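Local coordinates for transcriptional regulator (Pyrococcus horikoshii, PDB 1UDD), which is of unknown function but belongs to the all-helical TenA/THI-4/PQQC family and is described as a transcriptional regulator, at residues 29-39 with 151-162. Numbering follows the deposited sequence.
Sequences LYSGTLPLEKF and LRDNPIKIYREW
Tyr159 reaches out from the start of helix 157-164 into the bend between helices 24-31 and 36-63, a worked example of how one tyrosine can fill a helix-to-helix turn. Its hydroxyl donates to Leu34 O (OH to O 2.9 Å) from above the carbonyl plane, while the ring is sandwiched: Leu29 CD2 lies over one face, 4.0 Å from the centroid, and Ile156 CG2 over the opposite one. The Tyr159 edge points at the face of Phe39, with ring planes 68° apart. With CG turned anti to the backbone N (chi1 -174°), the Phe39 ring projects from its helix toward Tyr159 and Trp162, and sets its own edge against the five-membered ring of Trp162, almost perpendicular at 88°. The two methyls of Leu29 divide the work, CD1 sitting over the six-membered ring of Trp162, 3.5 Å from CZ3, on the same indole face that Phe39 meets. Tyr30 adds its CE1, 3.5 Å from Trp162 CZ3, and its far flank packs against Leu151 CD1. Buried Asn154 completes this tight side: ND2 donates a weak bond to Tyr30 O (3.1 Å), and OD1 accepts from Ile156 N (2.8 Å) in an Asx turn that fixes the amide against the CA of Gly32.

Packing thins toward solvent, where exposed Pro155 touches Ser31 O through CD and exposed Leu36 lies by the hydroxyl, its CA and CD1 methyl near Tyr159 OH. Leu90 of helix 82-93 backs Phe39 and Trp162. The whole is an aromatic cluster, Tyr30, Phe39, Tyr159 and Trp162, joining the interhelical bend to the start of helix 157-164 in the all-helical TenA-family fold.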
ATOM      1  N   LEU A  29      -0.870  -9.391 -37.088  1.00 38.50           N
ATOM      2  CA  LEU A  29      -0.525  -7.987 -36.923  1.00 40.95           C
ATOM      3  C   LEU A  29       0.822  -7.745 -37.589  1.00 39.87           C
ATOM      4  O   LEU A  29       1.003  -6.754 -38.293  1.00 40.51           O
ATOM      5  CB  LEU A  29      -0.430  -7.614 -35.432  1.00 41.10           C
ATOM      6  CG  LEU A  29      -0.698  -6.161 -35.008  1.00 42.21           C
ATOM      7  CD1 LEU A  29      -0.305  -6.002 -33.540  1.00 42.37           C
ATOM      8  CD2 LEU A  29       0.083  -5.178 -35.854  1.00 43.41           C
ATOM      9  N   TYR A  30       1.764  -8.654 -37.367  1.00 38.15           N
ATOM     10  CA  TYR A  30       3.097  -8.506 -37.934  1.00 39.31           C
ATOM     11  C   TYR A  30       3.188  -8.838 -39.418  1.00 38.29           C
ATOM     12  O   TYR A  30       4.028  -8.288 -40.123  1.00 39.69           O
ATOM     13  CB  TYR A  30       4.121  -9.325 -37.132  1.00 39.71           C
ATOM     14  CG  TYR A  30       4.615  -8.610 -35.882  1.00 39.51           C
ATOM     15  CD1 TYR A  30       3.834  -8.547 -34.721  1.00 39.32           C
ATOM     16  CD2 TYR A  30       5.838  -7.943 -35.887  1.00 39.83           C
ATOM     17  CE1 TYR A  30       4.266  -7.826 -33.595  1.00 38.47           C
ATOM     18  CE2 TYR A  30       6.277  -7.221 -34.775  1.00 39.32           C
ATOM     19  CZ  TYR A  30       5.489  -7.162 -33.635  1.00 39.65           C
ATOM     20  OH  TYR A  30       5.928  -6.411 -32.560  1.00 40.42           O
ATOM     21  N   SER A  31       2.329  -9.721 -39.900  1.00 37.70           N
ATOM     22  CA  SER A  31       2.363 -10.057 -41.321  1.00 41.60           C
ATOM     23  C   SER A  31       1.676  -8.943 -42.106  1.00 43.24           C
ATOM     24  O   SER A  31       2.050  -8.651 -43.238  1.00 46.47           O
ATOM     25  CB  SER A  31       1.644 -11.377 -41.588  1.00 38.59           C
ATOM     26  OG  SER A  31       0.252 -11.233 -41.366  1.00 39.89           O
ATOM     27  N   GLY A  32       0.675  -8.321 -41.491  1.00 45.15           N
ATOM     28  CA  GLY A  32      -0.050  -7.240 -42.136  1.00 44.20           C
ATOM     29  C   GLY A  32      -1.442  -7.679 -42.528  1.00 42.46           C
ATOM     30  O   GLY A  32      -2.189  -6.945 -43.170  1.00 46.89           O
ATOM     31  N   THR A  33      -1.788  -8.889 -42.116  1.00 41.54           N
ATOM     32  CA  THR A  33      -3.076  -9.498 -42.415  1.00 42.38           C
ATOM     33  C   THR A  33      -4.201  -9.161 -41.436  1.00 42.31           C
ATOM     34  O   THR A  33      -5.383  -9.310 -41.753  1.00 41.20           O
ATOM     35  CB  THR A  33      -2.891 -11.026 -42.487  1.00 43.51           C
ATOM     36  OG1 THR A  33      -2.300 -11.358 -43.751  1.00 48.13           O
ATOM     37  CG2 THR A  33      -4.202 -11.756 -42.328  1.00 47.31           C
ATOM     38  N   LEU A  34      -3.839  -8.706 -40.245  1.00 41.58           N
ATOM     39  CA  LEU A  34      -4.843  -8.379 -39.245  1.00 41.71           C
ATOM     40  C   LEU A  34      -5.874  -7.366 -39.758  1.00 41.87           C
ATOM     41  O   LEU A  34      -5.518  -6.350 -40.362  1.00 41.60           O
ATOM     42  CB  LEU A  34      -4.176  -7.824 -37.974  1.00 39.43           C
ATOM     43  CG  LEU A  34      -5.141  -7.666 -36.790  1.00 39.19           C
ATOM     44  CD1 LEU A  34      -5.478  -9.046 -36.256  1.00 34.93           C
ATOM     45  CD2 LEU A  34      -4.519  -6.799 -35.685  1.00 41.69           C
ATOM     46  N   PRO A  35      -7.171  -7.647 -39.547  1.00 41.70           N
ATOM     47  CA  PRO A  35      -8.212  -6.718 -39.996  1.00 42.91           C
ATOM     48  C   PRO A  35      -8.129  -5.453 -39.134  1.00 45.05           C
ATOM     49  O   PRO A  35      -8.234  -5.524 -37.908  1.00 46.68           O
ATOM     50  CB  PRO A  35      -9.501  -7.500 -39.751  1.00 43.80           C
ATOM     51  CG  PRO A  35      -9.069  -8.928 -39.901  1.00 42.54           C
ATOM     52  CD  PRO A  35      -7.756  -8.941 -39.153  1.00 42.00           C
ATOM     53  N   LEU A  36      -7.938  -4.308 -39.780  1.00 46.37           N
ATOM     54  CA  LEU A  36      -7.808  -3.025 -39.096  1.00 48.43           C
ATOM     55  C   LEU A  36      -8.791  -2.814 -37.957  1.00 50.02           C
ATOM     56  O   LEU A  36      -8.522  -2.037 -37.044  1.00 53.36           O
ATOM     57  CB  LEU A  36      -7.941  -1.879 -40.099  1.00 47.71           C
ATOM     58  CG  LEU A  36      -7.520  -0.494 -39.604  1.00 49.77           C
ATOM     59  CD1 LEU A  36      -6.091  -0.557 -39.091  1.00 50.11           C
ATOM     60  CD2 LEU A  36      -7.633   0.518 -40.737  1.00 47.40           C
ATOM     61  N   GLU A  37      -9.928  -3.500 -38.006  1.00 50.85           N
ATOM     62  CA  GLU A  37     -10.928  -3.360 -36.956  1.00 50.78           C
ATOM     63  C   GLU A  37     -10.481  -4.003 -35.656  1.00 49.96           C
ATOM     64  O   GLU A  37     -10.790  -3.500 -34.573  1.00 47.88           O
ATOM     65  CB  GLU A  37     -12.259  -3.976 -37.382  1.00 54.24           C
ATOM     66  CG  GLU A  37     -13.090  -3.085 -38.285  1.00 60.83           C
ATOM     67  CD  GLU A  37     -13.210  -1.664 -37.747  1.00 63.26           C
ATOM     68  OE1 GLU A  37     -12.303  -0.841 -38.017  1.00 63.20           O
ATOM     69  OE2 GLU A  37     -14.208  -1.378 -37.042  1.00 63.73           O
ATOM     70  N   LYS A  38      -9.775  -5.126 -35.771  1.00 46.97           N
ATOM     71  CA  LYS A  38      -9.279  -5.836 -34.603  1.00 43.73           C
ATOM     72  C   LYS A  38      -8.150  -5.060 -33.946  1.00 41.23           C
ATOM     73  O   LYS A  38      -7.999  -5.090 -32.729  1.00 43.01           O
ATOM     74  CB  LYS A  38      -8.799  -7.238 -34.988  1.00 44.00           C
ATOM     75  CG  LYS A  38      -9.922  -8.143 -35.448  1.00 46.71           C
ATOM     76  CD  LYS A  38      -9.477  -9.578 -35.587  1.00 46.66           C
ATOM     77  CE  LYS A  38     -10.694 -10.492 -35.620  1.00 47.53           C
ATOM     78  NZ  LYS A  38     -10.322 -11.937 -35.646  1.00 50.35           N
ATOM     79  N   PHE A  39      -7.362  -4.358 -34.750  1.00 39.54           N
ATOM     80  CA  PHE A  39      -6.252  -3.572 -34.222  1.00 40.48           C
ATOM     81  C   PHE A  39      -6.811  -2.422 -33.397  1.00 41.00           C
ATOM     82  O   PHE A  39      -6.304  -2.120 -32.314  1.00 41.08           O
ATOM     83  CB  PHE A  39      -5.385  -3.032 -35.367  1.00 38.86           C
ATOM     84  CG  PHE A  39      -4.135  -2.321 -34.914  1.00 36.44           C
ATOM     85  CD1 PHE A  39      -3.195  -2.971 -34.119  1.00 38.41           C
ATOM     86  CD2 PHE A  39      -3.880  -1.012 -35.314  1.00 38.04           C
ATOM     87  CE1 PHE A  39      -2.014  -2.332 -33.729  1.00 37.32           C
ATOM     88  CE2 PHE A  39      -2.705  -0.359 -34.934  1.00 40.59           C
ATOM     89  CZ  PHE A  39      -1.763  -1.027 -34.135  1.00 41.55           C
ATOM     90  N   LEU A 151       7.672  -8.060 -40.492  1.00 53.81           N
ATOM     91  CA  LEU A 151       7.442  -6.649 -40.246  1.00 55.17           C
ATOM     92  C   LEU A 151       8.048  -5.803 -41.351  1.00 55.59           C
ATOM     93  O   LEU A 151       7.360  -4.974 -41.945  1.00 56.13           O
ATOM     94  CB  LEU A 151       8.029  -6.244 -38.891  1.00 55.91           C
ATOM     95  CG  LEU A 151       7.444  -4.994 -38.229  1.00 55.15           C
ATOM     96  CD1 LEU A 151       8.136  -4.774 -36.912  1.00 56.46           C
ATOM     97  CD2 LEU A 151       7.620  -3.776 -39.112  1.00 58.20           C
ATOM     98  N   ARG A 152       9.331  -6.019 -41.630  1.00 57.04           N
ATOM     99  CA  ARG A 152      10.025  -5.253 -42.661  1.00 57.69           C
ATOM    100  C   ARG A 152       9.365  -5.438 -44.024  1.00 57.25           C
ATOM    101  O   ARG A 152       9.764  -4.820 -45.010  1.00 58.02           O
ATOM    102  CB  ARG A 152      11.508  -5.658 -42.741  1.00 59.33           C
ATOM    103  CG  ARG A 152      11.789  -7.007 -43.403  1.00 62.41           C
ATOM    104  CD  ARG A 152      13.227  -7.073 -43.950  1.00 64.49           C
ATOM    105  NE  ARG A 152      14.128  -7.925 -43.171  1.00 64.83           N
ATOM    106  CZ  ARG A 152      14.455  -7.721 -41.898  1.00 64.96           C
ATOM    107  NH1 ARG A 152      13.960  -6.687 -41.229  1.00 67.81           N
ATOM    108  NH2 ARG A 152      15.289  -8.550 -41.292  1.00 65.24           N
ATOM    109  N   ASP A 153       8.336  -6.273 -44.070  1.00 56.32           N
ATOM    110  CA  ASP A 153       7.645  -6.539 -45.316  1.00 56.48           C
ATOM    111  C   ASP A 153       6.130  -6.352 -45.191  1.00 55.76           C
ATOM    112  O   ASP A 153       5.382  -6.691 -46.106  1.00 54.69           O
ATOM    113  CB  ASP A 153       7.973  -7.962 -45.760  1.00 59.27           C
ATOM    114  CG  ASP A 153       7.804  -8.160 -47.238  1.00 60.92           C
ATOM    115  OD1 ASP A 153       6.647  -8.203 -47.704  1.00 65.16           O
ATOM    116  OD2 ASP A 153       8.832  -8.261 -47.937  1.00 63.57           O
ATOM    117  N   ASN A 154       5.686  -5.802 -44.062  1.00 54.83           N
ATOM    118  CA  ASN A 154       4.262  -5.578 -43.814  1.00 53.06           C
ATOM    119  C   ASN A 154       3.698  -4.468 -44.711  1.00 52.58           C
ATOM    120  O   ASN A 154       4.233  -3.357 -44.762  1.00 52.14           O
ATOM    121  CB  ASN A 154       4.045  -5.209 -42.344  1.00 53.94           C
ATOM    122  CG  ASN A 154       2.572  -5.226 -41.939  1.00 56.42           C
ATOM    123  OD1 ASN A 154       1.715  -4.680 -42.635  1.00 53.33           O
ATOM    124  ND2 ASN A 154       2.277  -5.847 -40.796  1.00 55.38           N
ATOM    125  N   PRO A 155       2.602  -4.757 -45.427  1.00 51.39           N
ATOM    126  CA  PRO A 155       1.961  -3.789 -46.327  1.00 51.19           C
ATOM    127  C   PRO A 155       1.382  -2.544 -45.635  1.00 51.32           C
ATOM    128  O   PRO A 155       1.453  -1.435 -46.171  1.00 51.00           O
ATOM    129  CB  PRO A 155       0.865  -4.617 -46.996  1.00 50.27           C
ATOM    130  CG  PRO A 155       1.408  -6.005 -46.948  1.00 51.96           C
ATOM    131  CD  PRO A 155       1.987  -6.085 -45.570  1.00 50.16           C
ATOM    132  N   ILE A 156       0.823  -2.738 -44.444  1.00 50.12           N
ATOM    133  CA  ILE A 156       0.187  -1.667 -43.682  1.00 49.93           C
ATOM    134  C   ILE A 156       1.128  -0.777 -42.861  1.00 50.01           C
ATOM    135  O   ILE A 156       1.666  -1.200 -41.833  1.00 50.17           O
ATOM    136  CB  ILE A 156      -0.887  -2.265 -42.760  1.00 50.31           C
ATOM    137  CG1 ILE A 156      -1.720  -3.281 -43.554  1.00 52.15           C
ATOM    138  CG2 ILE A 156      -1.767  -1.160 -42.212  1.00 50.65           C
ATOM    139  CD1 ILE A 156      -2.836  -3.965 -42.769  1.00 54.80           C
ATOM    140  N   LYS A 157       1.293   0.470 -43.306  1.00 48.05           N
ATOM    141  CA  LYS A 157       2.182   1.430 -42.648  1.00 48.88           C
ATOM    142  C   LYS A 157       1.996   1.613 -41.149  1.00 46.54           C
ATOM    143  O   LYS A 157       2.978   1.721 -40.411  1.00 47.09           O
ATOM    144  CB  LYS A 157       2.087   2.805 -43.318  1.00 50.41           C
ATOM    145  CG  LYS A 157       3.031   3.849 -42.713  1.00 51.93           C
ATOM    146  CD  LYS A 157       3.200   5.056 -43.627  1.00 53.57           C
ATOM    147  CE  LYS A 157       4.335   5.960 -43.153  1.00 55.13           C
ATOM    148  NZ  LYS A 157       4.765   6.964 -44.177  1.00 54.01           N
ATOM    149  N   ILE A 158       0.748   1.669 -40.700  1.00 46.99           N
ATOM    150  CA  ILE A 158       0.471   1.852 -39.280  1.00 48.13           C
ATOM    151  C   ILE A 158       1.035   0.682 -38.477  1.00 48.67           C
ATOM    152  O   ILE A 158       1.644   0.880 -37.425  1.00 50.49           O
ATOM    153  CB  ILE A 158      -1.046   1.990 -39.008  1.00 48.22           C
ATOM    154  CG1 ILE A 158      -1.545   3.335 -39.549  1.00 47.02           C
ATOM    155  CG2 ILE A 158      -1.327   1.906 -37.508  1.00 46.68           C
ATOM    156  CD1 ILE A 158      -3.002   3.597 -39.270  1.00 45.51           C
ATOM    157  N   TYR A 159       0.831  -0.534 -38.979  1.00 47.13           N
ATOM    158  CA  TYR A 159       1.349  -1.712 -38.305  1.00 44.53           C
ATOM    159  C   TYR A 159       2.874  -1.661 -38.279  1.00 44.35           C
ATOM    160  O   TYR A 159       3.494  -2.041 -37.287  1.00 42.25           O
ATOM    161  CB  TYR A 159       0.905  -2.986 -39.019  1.00 41.00           C
ATOM    162  CG  TYR A 159      -0.568  -3.267 -38.941  1.00 39.19           C
ATOM    163  CD1 TYR A 159      -1.413  -2.477 -38.167  1.00 40.73           C
ATOM    164  CD2 TYR A 159      -1.126  -4.329 -39.649  1.00 38.97           C
ATOM    165  CE1 TYR A 159      -2.781  -2.738 -38.104  1.00 38.42           C
ATOM    166  CE2 TYR A 159      -2.489  -4.598 -39.592  1.00 35.23           C
ATOM    167  CZ  TYR A 159      -3.311  -3.799 -38.824  1.00 37.97           C
ATOM    168  OH  TYR A 159      -4.669  -4.036 -38.803  1.00 37.46           O
ATOM    169  N   ARG A 160       3.483  -1.190 -39.364  1.00 46.36           N
ATOM    170  CA  ARG A 160       4.939  -1.118 -39.417  1.00 47.40           C
ATOM    171  C   ARG A 160       5.478  -0.132 -38.402  1.00 48.70           C
ATOM    172  O   ARG A 160       6.436  -0.431 -37.694  1.00 50.83           O
ATOM    173  CB  ARG A 160       5.436  -0.713 -40.806  1.00 50.87           C
ATOM    174  CG  ARG A 160       5.259  -1.763 -41.889  1.00 51.78           C
ATOM    175  CD  ARG A 160       6.232  -1.507 -43.034  1.00 54.38           C
ATOM    176  NE  ARG A 160       6.104  -0.156 -43.572  1.00 52.29           N
ATOM    177  CZ  ARG A 160       5.149   0.229 -44.410  1.00 51.60           C
ATOM    178  NH1 ARG A 160       4.230  -0.634 -44.821  1.00 50.58           N
ATOM    179  NH2 ARG A 160       5.110   1.484 -44.832  1.00 52.00           N
ATOM    180  N   GLU A 161       4.877   1.049 -38.338  1.00 47.95           N
ATOM    181  CA  GLU A 161       5.325   2.055 -37.393  1.00 49.28           C
ATOM    182  C   GLU A 161       5.204   1.443 -35.998  1.00 48.69           C
ATOM    183  O   GLU A 161       6.156   1.436 -35.219  1.00 47.93           O
ATOM    184  CB  GLU A 161       4.443   3.305 -37.486  1.00 54.81           C
ATOM    185  CG  GLU A 161       4.220   3.825 -38.902  1.00 60.69           C
ATOM    186  CD  GLU A 161       3.414   5.120 -38.931  1.00 63.86           C
ATOM    187  OE1 GLU A 161       3.991   6.190 -38.635  1.00 65.36           O
ATOM    188  OE2 GLU A 161       2.201   5.065 -39.240  1.00 64.36           O
ATOM    189  N   TRP A 162       4.021   0.914 -35.708  1.00 46.40           N
ATOM    190  CA  TRP A 162       3.736   0.289 -34.422  1.00 44.72           C
ATOM    191  C   TRP A 162       4.794  -0.739 -34.026  1.00 44.88           C
ATOM    192  O   TRP A 162       5.327  -0.701 -32.919  1.00 41.96           O
ATOM    193  CB  TRP A 162       2.365  -0.393 -34.467  1.00 42.10           C
ATOM    194  CG  TRP A 162       1.996  -1.040 -33.177  1.00 38.00           C
ATOM    195  CD1 TRP A 162       1.412  -0.443 -32.095  1.00 36.69           C
ATOM    196  CD2 TRP A 162       2.237  -2.400 -32.806  1.00 37.86           C
ATOM    197  NE1 TRP A 162       1.275  -1.349 -31.071  1.00 39.92           N
ATOM    198  CE2 TRP A 162       1.775  -2.560 -31.480  1.00 38.73           C
ATOM    199  CE3 TRP A 162       2.804  -3.502 -33.466  1.00 38.23           C
ATOM    200  CZ2 TRP A 162       1.858  -3.785 -30.794  1.00 35.07           C
ATOM    201  CZ3 TRP A 162       2.888  -4.720 -32.784  1.00 36.89           C
ATOM    202  CH2 TRP A 162       2.414  -4.847 -31.459  1.00 32.53           C
TER